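Local coordinates for cation-transporting ATPase, E1-E2 family protein (Streptococcus pneumoniae, PDB 4F2F) that binds copper(I) through its cupredoxin-like metal-binding domain and probably exports the ion from the cell as part of a P-type ATPase, at residues A[13-19]-A[36-42]; A[28-34]-A[94-100]. All coordinates share one frame; numbering follows the deposited sequence.

Contact 1: residues A[13-19]-A[36-42]; sequences GIQKIRI and IPAEITF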
ATOM      1  N   GLY A  13      -9.301  15.421  -5.499  1.00 38.38           N
ATOM      2  CA  GLY A  13      -8.906  15.533  -4.106  1.00 42.80           C
ATOM      3  C   GLY A  13      -8.686  14.189  -3.431  1.00 35.89           C
ATOM      4  O   GLY A  13      -8.688  14.092  -2.202  1.00 40.70           O
ATOM      5  N   ILE A  14      -8.507  13.149  -4.240  1.00 36.26           N
ATOM      6  CA  ILE A  14      -8.139  11.831  -3.743  1.00 36.11           C
ATOM      7  C   ILE A  14      -6.838  11.429  -4.413  1.00 37.30           C
ATOM      8  O   ILE A  14      -6.643  11.689  -5.599  1.00 39.31           O
ATOM      9  CB  ILE A  14      -9.194  10.772  -4.101  1.00 34.48           C
ATOM     10  CG1 ILE A  14     -10.601  11.267  -3.758  1.00 40.93           C
ATOM     11  CG2 ILE A  14      -8.877   9.445  -3.407  1.00 35.04           C
ATOM     12  CD1 ILE A  14     -10.977  11.095  -2.307  1.00 40.96           C
ATOM     13  N   GLN A  15      -5.943  10.798  -3.665  1.00 25.54           N
ATOM     14  CA  GLN A  15      -4.744  10.244  -4.277  1.00 24.21           C
ATOM     15  C   GLN A  15      -4.887   8.729  -4.401  1.00 22.28           C
ATOM     16  O   GLN A  15      -5.162   8.039  -3.419  1.00 22.63           O
ATOM     17  CB  GLN A  15      -3.486  10.636  -3.495  1.00 23.37           C
ATOM     18  CG  GLN A  15      -3.510  10.288  -2.017  1.00 23.96           C
ATOM     19  CD  GLN A  15      -2.328  10.878  -1.274  1.00 22.01           C
ATOM     20  OE1 GLN A  15      -1.260  11.093  -1.850  1.00 22.68           O
ATOM     21  NE2 GLN A  15      -2.516  11.150   0.010  1.00 25.13           N
ATOM     22  N   LYS A  16      -4.731   8.217  -5.616  1.00 21.72           N
ATOM     23  CA  LYS A  16      -4.924   6.791  -5.855  1.00 19.67           C
ATOM     24  C   LYS A  16      -3.678   6.135  -6.422  1.00 23.30           C
ATOM     25  O   LYS A  16      -2.898   6.764  -7.136  1.00 23.59           O
ATOM     26  CB  LYS A  16      -6.107   6.551  -6.798  1.00 23.70           C
ATOM     27  CG  LYS A  16      -7.406   7.190  -6.345  1.00 24.56           C
ATOM     28  CD  LYS A  16      -8.576   6.736  -7.202  1.00 31.60           C
ATOM     29  CE  LYS A  16      -9.852   7.464  -6.812  1.00 37.13           C
ATOM     30  NZ  LYS A  16     -11.058   6.610  -7.002  1.00 45.28           N
ATOM     31  N   ILE A  17      -3.502   4.860  -6.099  1.00 19.69           N
ATOM     32  CA  ILE A  17      -2.398   4.083  -6.636  1.00 20.81           C
ATOM     33  C   ILE A  17      -2.723   2.596  -6.543  1.00 18.70           C
ATOM     34  O   ILE A  17      -3.423   2.159  -5.628  1.00 18.51           O
ATOM     35  CB  ILE A  17      -1.079   4.397  -5.899  1.00 20.51           C
ATOM     36  CG1 ILE A  17       0.101   3.707  -6.586  1.00 23.99           C
ATOM     37  CG2 ILE A  17      -1.178   4.002  -4.436  1.00 23.00           C
ATOM     38  CD1 ILE A  17       1.450   4.241  -6.154  1.00 28.28           C
ATOM     39  N   ARG A  18      -2.229   1.832  -7.510  1.00 19.91           N
ATOM     40  CA  ARG A  18      -2.488   0.401  -7.579  1.00 20.04           C
ATOM     41  C   ARG A  18      -1.210  -0.378  -7.297  1.00 17.99           C
ATOM     42  O   ARG A  18      -0.144  -0.058  -7.825  1.00 21.94           O
ATOM     43  CB  ARG A  18      -3.031   0.035  -8.960  1.00 22.88           C
ATOM     44  CG  ARG A  18      -3.464  -1.411  -9.110  1.00 26.55           C
ATOM     45  CD  ARG A  18      -3.919  -1.690 -10.534  1.00 29.03           C
ATOM     46  NE  ARG A  18      -4.479  -3.030 -10.682  1.00 35.70           N
ATOM     47  CZ  ARG A  18      -3.763  -4.114 -10.961  1.00 39.16           C
ATOM     48  NH1 ARG A  18      -2.450  -4.024 -11.118  1.00 41.96           N
ATOM     49  NH2 ARG A  18      -4.362  -5.293 -11.079  1.00 37.55           N
ATOM     50  N   ILE A  19      -1.324  -1.400  -6.456  1.00 17.23           N
ATOM     51  CA  ILE A  19      -0.189  -2.245  -6.108  1.00 17.94           C
ATOM     52  C   ILE A  19      -0.504  -3.704  -6.410  1.00 19.43           C
ATOM     53  O   ILE A  19      -1.547  -4.221  -6.007  1.00 17.70           O
ATOM     54  CB  ILE A  19       0.194  -2.098  -4.623  1.00 15.86           C
ATOM     55  CG1 ILE A  19       0.550  -0.643  -4.310  1.00 18.06           C
ATOM     56  CG2 ILE A  19       1.354  -3.017  -4.270  1.00 19.86           C
ATOM     57  CD1 ILE A  19       0.961  -0.412  -2.873  1.00 18.52           C
ATOM     58  N   ILE A  36      -4.329  14.352   2.359  1.00 27.27           N
ATOM     59  CA  ILE A  36      -5.194  14.010   1.233  1.00 25.58           C
ATOM     60  C   ILE A  36      -5.638  12.552   1.335  1.00 23.32           C
ATOM     61  O   ILE A  36      -4.800  11.654   1.426  1.00 24.92           O
ATOM     62  CB  ILE A  36      -4.496  14.246  -0.119  1.00 25.68           C
ATOM     63  CG1 ILE A  36      -3.922  15.664  -0.189  1.00 34.10           C
ATOM     64  CG2 ILE A  36      -5.458  13.990  -1.269  1.00 29.28           C
ATOM     65  CD1 ILE A  36      -4.959  16.755  -0.029  1.00 32.99           C
ATOM     66  N   PRO A  37      -6.961  12.314   1.337  1.00 24.40           N
ATOM     67  CA  PRO A  37      -7.477  10.943   1.425  1.00 25.27           C
ATOM     68  C   PRO A  37      -6.804  10.032   0.404  1.00 24.00           C
ATOM     69  O   PRO A  37      -6.721  10.377  -0.773  1.00 25.88           O
ATOM     70  CB  PRO A  37      -8.960  11.111   1.088  1.00 28.13           C
ATOM     71  CG  PRO A  37      -9.282  12.492   1.553  1.00 27.91           C
ATOM     72  CD  PRO A  37      -8.048  13.307   1.269  1.00 27.76           C
ATOM     73  N   ALA A  38      -6.319   8.883   0.860  1.00 23.65           N
ATOM     74  CA  ALA A  38      -5.611   7.960  -0.015  1.00 22.00           C
ATOM     75  C   ALA A  38      -6.409   6.682  -0.236  1.00 18.91           C
ATOM     76  O   ALA A  38      -7.011   6.147   0.691  1.00 20.69           O
ATOM     77  CB  ALA A  38      -4.234   7.642   0.543  1.00 23.03           C
ATOM     78  N   GLU A  39      -6.416   6.212  -1.479  1.00 18.48           N
ATOM     79  CA  GLU A  39      -6.980   4.910  -1.803  1.00 20.30           C
ATOM     80  C   GLU A  39      -5.921   4.066  -2.495  1.00 15.88           C
ATOM     81  O   GLU A  39      -5.525   4.342  -3.628  1.00 16.88           O
ATOM     82  CB  GLU A  39      -8.242   5.046  -2.663  1.00 21.98           C
ATOM     83  CG  GLU A  39      -9.437   5.614  -1.909  1.00 26.08           C
ATOM     84  CD  GLU A  39     -10.755   5.437  -2.647  1.00 26.83           C
ATOM     85  OE1 GLU A  39     -10.774   4.750  -3.690  1.00 29.03           O
ATOM     86  OE2 GLU A  39     -11.775   5.987  -2.177  1.00 29.13           O
ATOM     87  N   ILE A  40      -5.453   3.044  -1.788  1.00 17.82           N
ATOM     88  CA  ILE A  40      -4.411   2.172  -2.296  1.00 17.44           C
ATOM     89  C   ILE A  40      -5.023   0.827  -2.647  1.00 16.13           C
ATOM     90  O   ILE A  40      -5.420   0.066  -1.767  1.00 18.48           O
ATOM     91  CB  ILE A  40      -3.296   1.978  -1.258  1.00 18.58           C
ATOM     92  CG1 ILE A  40      -2.823   3.334  -0.734  1.00 17.73           C
ATOM     93  CG2 ILE A  40      -2.139   1.201  -1.859  1.00 18.70           C
ATOM     94  CD1 ILE A  40      -1.853   3.234   0.422  1.00 19.69           C
ATOM     95  N   THR A  41      -5.108   0.552  -3.943  1.00 17.30           N
ATOM     96  CA  THR A  41      -5.746  -0.664  -4.424  1.00 16.71           C
ATOM     97  C   THR A  41      -4.729  -1.782  -4.595  1.00 17.84           C
ATOM     98  O   THR A  41      -3.801  -1.680  -5.397  1.00 18.23           O
ATOM     99  CB  THR A  41      -6.483  -0.420  -5.749  1.00 18.11           C
ATOM    100  OG1 THR A  41      -7.534   0.529  -5.532  1.00 20.30           O
ATOM    101  CG2 THR A  41      -7.084  -1.714  -6.282  1.00 17.78           C
ATOM    102  N   PHE A  42      -4.915  -2.846  -3.822  1.00 15.26           N
ATOM    103  CA  PHE A  42      -4.075  -4.033  -3.912  1.00 14.72           C
ATOM    104  C   PHE A  42      -4.760  -5.105  -4.750  1.00 15.52           C
ATOM    105  O   PHE A  42      -5.942  -5.386  -4.562  1.00 17.38           O
ATOM    106  CB  PHE A  42      -3.811  -4.599  -2.517  1.00 16.32           C
ATOM    107  CG  PHE A  42      -2.797  -3.826  -1.720  1.00 14.08           C
ATOM    108  CD1 PHE A  42      -3.153  -2.662  -1.056  1.00 15.59           C
ATOM    109  CD2 PHE A  42      -1.493  -4.277  -1.617  1.00 16.28           C
ATOM    110  CE1 PHE A  42      -2.219  -1.957  -0.316  1.00 15.16           C
ATOM    111  CE2 PHE A  42      -0.559  -3.576  -0.876  1.00 15.58           C
ATOM    112  CZ  PHE A  42      -0.923  -2.415  -0.226  1.00 16.30           C
TER
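Gln15 to Ile19 run parallel to Ala38 to Phe42, with strand axes 4.7 Å apart at closest approach and 18° between their directions. The N-H groups of Gln15, Ile17 and Ile19 go to the carbonyl oxygens of Pro37, Glu39 and Thr41 respectively. The carbonyls of Gln15 and Ile17 accept from Glu39 N and Thr41 N. The Gln15 side chain adds a further bond, from NE2 to Ile36 O at 2.7 Å, bent to 145° at the hydrogen. Its CG sits between the backbone N and the carbonyl carbon (chi1 54°), which swings the amide across toward Ile36. OE1 accepts from the backbone of Gln33, so both ends of this buried amide are held. On the same face, Ile19 CB lies over one face of the Phe42 ring, offset toward the rim. Ile19 CD1 reaches Phe42 CZ at 3.8 Å and Ile40 CG2 at 3.6 Å. Ile17 and Ile40 lie side by side, meeting through their CG2 methyls. On the other face, Lys16 NZ and Glu39 OE1 form a long salt bridge of 3.8 Å. The pair, its mostly apolar face turned inward, is part of the cupredoxin-like beta-sandwich.

Contact 2: residues A[28-34]-A[94-100]; sequences AHIQLQK and GSYTVVE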
ATOM      1  N   ALA A  28       6.658  -1.536  -4.538  1.00 22.34           N
ATOM      2  CA  ALA A  28       6.807  -1.786  -3.111  1.00 21.08           C
ATOM      3  C   ALA A  28       6.910  -0.483  -2.325  1.00 21.46           C
ATOM      4  O   ALA A  28       6.578  -0.436  -1.143  1.00 19.85           O
ATOM      5  CB  ALA A  28       8.017  -2.665  -2.850  1.00 22.55           C
ATOM      6  N   HIS A  29       7.369   0.575  -2.987  1.00 21.74           N
ATOM      7  CA  HIS A  29       7.552   1.860  -2.324  1.00 20.80           C
ATOM      8  C   HIS A  29       6.765   2.955  -3.023  1.00 20.67           C
ATOM      9  O   HIS A  29       6.917   3.173  -4.224  1.00 20.67           O
ATOM     10  CB  HIS A  29       9.035   2.223  -2.266  1.00 23.18           C
ATOM     11  CG  HIS A  29       9.888   1.152  -1.666  1.00 21.47           C
ATOM     12  ND1 HIS A  29       9.839   0.826  -0.329  1.00 23.90           N
ATOM     13  CD2 HIS A  29      10.801   0.321  -2.224  1.00 23.37           C
ATOM     14  CE1 HIS A  29      10.690  -0.157  -0.086  1.00 24.04           C
ATOM     15  NE2 HIS A  29      11.285  -0.480  -1.220  1.00 26.52           N
ATOM     16  N   ILE A  30       5.918   3.641  -2.265  1.00 20.09           N
ATOM     17  CA  ILE A  30       5.075   4.685  -2.829  1.00 19.09           C
ATOM     18  C   ILE A  30       5.187   5.978  -2.032  1.00 22.44           C
ATOM     19  O   ILE A  30       5.688   5.988  -0.906  1.00 20.87           O
ATOM     20  CB  ILE A  30       3.596   4.250  -2.898  1.00 21.24           C
ATOM     21  CG1 ILE A  30       2.980   4.189  -1.500  1.00 19.69           C
ATOM     22  CG2 ILE A  30       3.459   2.909  -3.610  1.00 20.45           C
ATOM     23  CD1 ILE A  30       1.512   3.813  -1.498  1.00 18.92           C
ATOM     24  N   GLN A  31       4.717   7.069  -2.629  1.00 22.42           N
ATOM     25  CA  GLN A  31       4.715   8.369  -1.974  1.00 20.86           C
ATOM     26  C   GLN A  31       3.293   8.915  -1.892  1.00 22.61           C
ATOM     27  O   GLN A  31       2.525   8.825  -2.852  1.00 23.85           O
ATOM     28  CB  GLN A  31       5.619   9.350  -2.726  1.00 23.06           C
ATOM     29  CG  GLN A  31       5.702  10.729  -2.085  1.00 24.17           C
ATOM     30  CD  GLN A  31       6.481  11.722  -2.925  1.00 29.79           C
ATOM     31  OE1 GLN A  31       7.710  11.677  -2.986  1.00 33.45           O
ATOM     32  NE2 GLN A  31       5.765  12.631  -3.579  1.00 29.26           N
ATOM     33  N   LEU A  32       2.947   9.468  -0.734  1.00 20.93           N
ATOM     34  CA  LEU A  32       1.620  10.025  -0.507  1.00 22.71           C
ATOM     35  C   LEU A  32       1.723  11.448   0.032  1.00 27.16           C
ATOM     36  O   LEU A  32       2.661  11.776   0.757  1.00 25.69           O
ATOM     37  CB  LEU A  32       0.843   9.161   0.488  1.00 23.85           C
ATOM     38  CG  LEU A  32       0.633   7.685   0.153  1.00 21.73           C
ATOM     39  CD1 LEU A  32      -0.046   6.980   1.315  1.00 23.10           C
ATOM     40  CD2 LEU A  32      -0.182   7.521  -1.121  1.00 22.10           C
ATOM     41  N   GLN A  33       0.755  12.286  -0.324  1.00 25.87           N
ATOM     42  CA  GLN A  33       0.684  13.648   0.193  1.00 27.52           C
ATOM     43  C   GLN A  33      -0.081  13.673   1.513  1.00 22.71           C
ATOM     44  O   GLN A  33      -1.153  13.079   1.626  1.00 25.52           O
ATOM     45  CB  GLN A  33       0.001  14.566  -0.825  1.00 28.57           C
ATOM     46  CG  GLN A  33       0.819  14.825  -2.084  1.00 37.39           C
ATOM     47  CD  GLN A  33       1.962  15.793  -1.847  1.00 39.36           C
ATOM     48  OE1 GLN A  33       1.817  16.775  -1.122  1.00 39.13           O
ATOM     49  NE2 GLN A  33       3.110  15.516  -2.457  1.00 44.86           N
ATOM     50  N   LYS A  34       0.470  14.360   2.510  1.00 24.90           N
ATOM     51  CA  LYS A  34      -0.182  14.465   3.813  1.00 24.03           C
ATOM     52  C   LYS A  34      -1.519  15.201   3.708  1.00 25.55           C
ATOM     53  O   LYS A  34      -1.643  16.183   2.975  1.00 27.32           O
ATOM     54  CB  LYS A  34       0.741  15.171   4.817  1.00 31.71           C
ATOM     55  CG  LYS A  34       0.062  15.622   6.107  1.00 27.75           C
ATOM     56  CD  LYS A  34       0.999  16.476   6.958  1.00 32.96           C
ATOM     57  CE  LYS A  34       0.235  17.274   8.010  1.00 40.04           C
ATOM     58  NZ  LYS A  34      -0.404  16.407   9.039  1.00 44.93           N
ATOM     59  N   GLY A  94       6.811  -3.344   2.116  1.00 18.28           N
ATOM     60  CA  GLY A  94       6.814  -2.175   1.260  1.00 19.34           C
ATOM     61  C   GLY A  94       6.809  -0.955   2.156  1.00 15.84           C
ATOM     62  O   GLY A  94       6.853  -1.080   3.379  1.00 17.54           O
ATOM     63  N   SER A  95       6.765   0.229   1.562  1.00 19.04           N
ATOM     64  CA  SER A  95       6.746   1.443   2.356  1.00 18.70           C
ATOM     65  C   SER A  95       5.914   2.523   1.695  1.00 18.57           C
ATOM     66  O   SER A  95       5.755   2.549   0.473  1.00 19.65           O
ATOM     67  CB  SER A  95       8.168   1.961   2.608  1.00 19.34           C
ATOM     68  OG  SER A  95       8.727   2.551   1.451  1.00 21.41           O
ATOM     69  N   TYR A  96       5.368   3.407   2.518  1.00 18.16           N
ATOM     70  CA  TYR A  96       4.746   4.613   2.005  1.00 17.85           C
ATOM     71  C   TYR A  96       5.340   5.824   2.705  1.00 21.11           C
ATOM     72  O   TYR A  96       5.370   5.898   3.934  1.00 22.14           O
ATOM     73  CB  TYR A  96       3.218   4.567   2.126  1.00 20.61           C
ATOM     74  CG  TYR A  96       2.667   4.407   3.529  1.00 17.33           C
ATOM     75  CD1 TYR A  96       2.600   3.160   4.133  1.00 19.48           C
ATOM     76  CD2 TYR A  96       2.175   5.501   4.230  1.00 20.64           C
ATOM     77  CE1 TYR A  96       2.079   3.010   5.404  1.00 18.32           C
ATOM     78  CE2 TYR A  96       1.653   5.362   5.499  1.00 18.94           C
ATOM     79  CZ  TYR A  96       1.607   4.115   6.082  1.00 19.75           C
ATOM     80  OH  TYR A  96       1.091   3.976   7.346  1.00 20.88           O
ATOM     81  N   THR A  97       5.845   6.755   1.908  1.00 21.24           N
ATOM     82  CA  THR A  97       6.463   7.956   2.439  1.00 22.68           C
ATOM     83  C   THR A  97       5.490   9.110   2.293  1.00 21.37           C
ATOM     84  O   THR A  97       5.029   9.413   1.189  1.00 22.46           O
ATOM     85  CB  THR A  97       7.779   8.272   1.714  1.00 21.39           C
ATOM     86  OG1 THR A  97       8.668   7.156   1.840  1.00 23.74           O
ATOM     87  CG2 THR A  97       8.438   9.509   2.310  1.00 24.14           C
ATOM     88  N   VAL A  98       5.161   9.737   3.417  1.00 21.02           N
ATOM     89  CA  VAL A  98       4.202  10.829   3.432  1.00 21.62           C
ATOM     90  C   VAL A  98       4.934  12.165   3.404  1.00 25.10           C
ATOM     91  O   VAL A  98       5.725  12.467   4.299  1.00 26.38           O
ATOM     92  CB  VAL A  98       3.290  10.755   4.669  1.00 22.39           C
ATOM     93  CG1 VAL A  98       2.303  11.914   4.675  1.00 21.87           C
ATOM     94  CG2 VAL A  98       2.550   9.422   4.697  1.00 21.41           C
ATOM     95  N   VAL A  99       4.671  12.955   2.366  1.00 23.98           N
ATOM     96  CA  VAL A  99       5.332  14.245   2.198  1.00 23.68           C
ATOM     97  C   VAL A  99       4.337  15.400   2.277  1.00 27.86           C
ATOM     98  O   VAL A  99       3.131  15.208   2.118  1.00 26.89           O
ATOM     99  CB  VAL A  99       6.096  14.321   0.861  1.00 23.30           C
ATOM    100  CG1 VAL A  99       7.104  13.188   0.764  1.00 25.76           C
ATOM    101  CG2 VAL A  99       5.124  14.278  -0.308  1.00 27.52           C
ATOM    102  N   GLU A 100       4.852  16.601   2.516  1.00 28.78           N
ATOM    103  CA  GLU A 100       4.005  17.768   2.733  1.00 33.96           C
ATOM    104  C   GLU A 100       3.591  18.426   1.424  1.00 37.98           C
ATOM    105  O   GLU A 100       4.310  18.359   0.426  1.00 40.65           O
ATOM    106  CB  GLU A 100       4.720  18.779   3.628  1.00 39.79           C
ATOM    107  CG  GLU A 100       3.790  19.601   4.497  1.00 40.71           C
ATOM    108  CD  GLU A 100       4.436  20.000   5.807  1.00 45.27           C
ATOM    109  OE1 GLU A 100       5.640  20.332   5.799  1.00 36.61           O
ATOM    110  OE2 GLU A 100       3.744  19.970   6.846  1.00 40.74           O
ATOM    111  OXT GLU A 100       2.528  19.044   1.343  1.00 40.97           O
TER
HETATM  112  O   HOH W   1       8.101   5.066   0.221  1.00 21.49           O
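His29 ND1 and Ser95 OG are hydrogen-bonded at 2.7 Å, the hydroxyl lying at the edge of the imidazole and near its plane. Ser95 OG takes the position between its own backbone N and carbonyl carbon (chi1 74°), and this carries it up to the ring. Ser95 OG is also hydrogen-bonded to a water, 2.9 Å away. That water donates to Ile30 O at 2.8 Å and is hydrogen-bonded to Thr97 OG1. It therefore ties two side chains of 94-100 to a backbone carbonyl of 28-34.

Beneath these groups runs a regular parallel ladder. Ser95, Thr97 and Val99 donate N-H to the carbonyls of Ala28, Ile30 and Leu32, respectively. Their own carbonyls accept from Ile30, Leu32 and Lys34. The last rung, Lys34 N to Val99 O, is 2.8 Å long and extends the pairing past the end of strand 29-33. Lys34 NZ is hydrogen-bonded to the carbonyl of Gln78.

Packing differs on the two faces. On the buried face, Ile30 CG1 meets Tyr96 CB at 3.7 Å, and the two side chains cross obliquely. Leu32 CD1 approaches Tyr96 CD2 at 4.0 Å. The Tyr96 ring turns from 28-34 and meets the rings of Phe56, Phe75 and His83. Val98 CG1 packs on Lys34 CB at 3.6 Å. On the face of His29 and Ser95, the extended Gln31 side chain meets the methyls of Val99 at about a right angle. Gly94, at the start of the contact, brings its CA close to Ala28 O.

Two parallel strands distant in sequence, with an aromatic cluster under one face, join strand 29-33 to the last strand, 93-99, as part of the cupredoxin-like beta-sandwich.

How the contacts relate
Both contacts are parallel strand pairs in the same curled sheet. Both are partly buried, with a mostly apolar inner face and an outer face nearer solvent. Strands 29-33 and 38-44 follow each other in the chain but pair with different partners. The contacts meet inside, where Ile30 packs against Ile17 and Ile40 and the Gln15 amide reaches the backbone of 29-33. Outside, contact 1 carries charged side chains, whereas contact 2 has a histidine-serine bond and a bridging water. Inside, contact 1 has isoleucines, Ala38, Phe42 and a buried glutamine amide; contact 2 leads into an aromatic cluster. Phe42 and Gly94 each lie about 11 Å from a copper(I) ion, bound by Cys50, Cys87, Met89 and Met91.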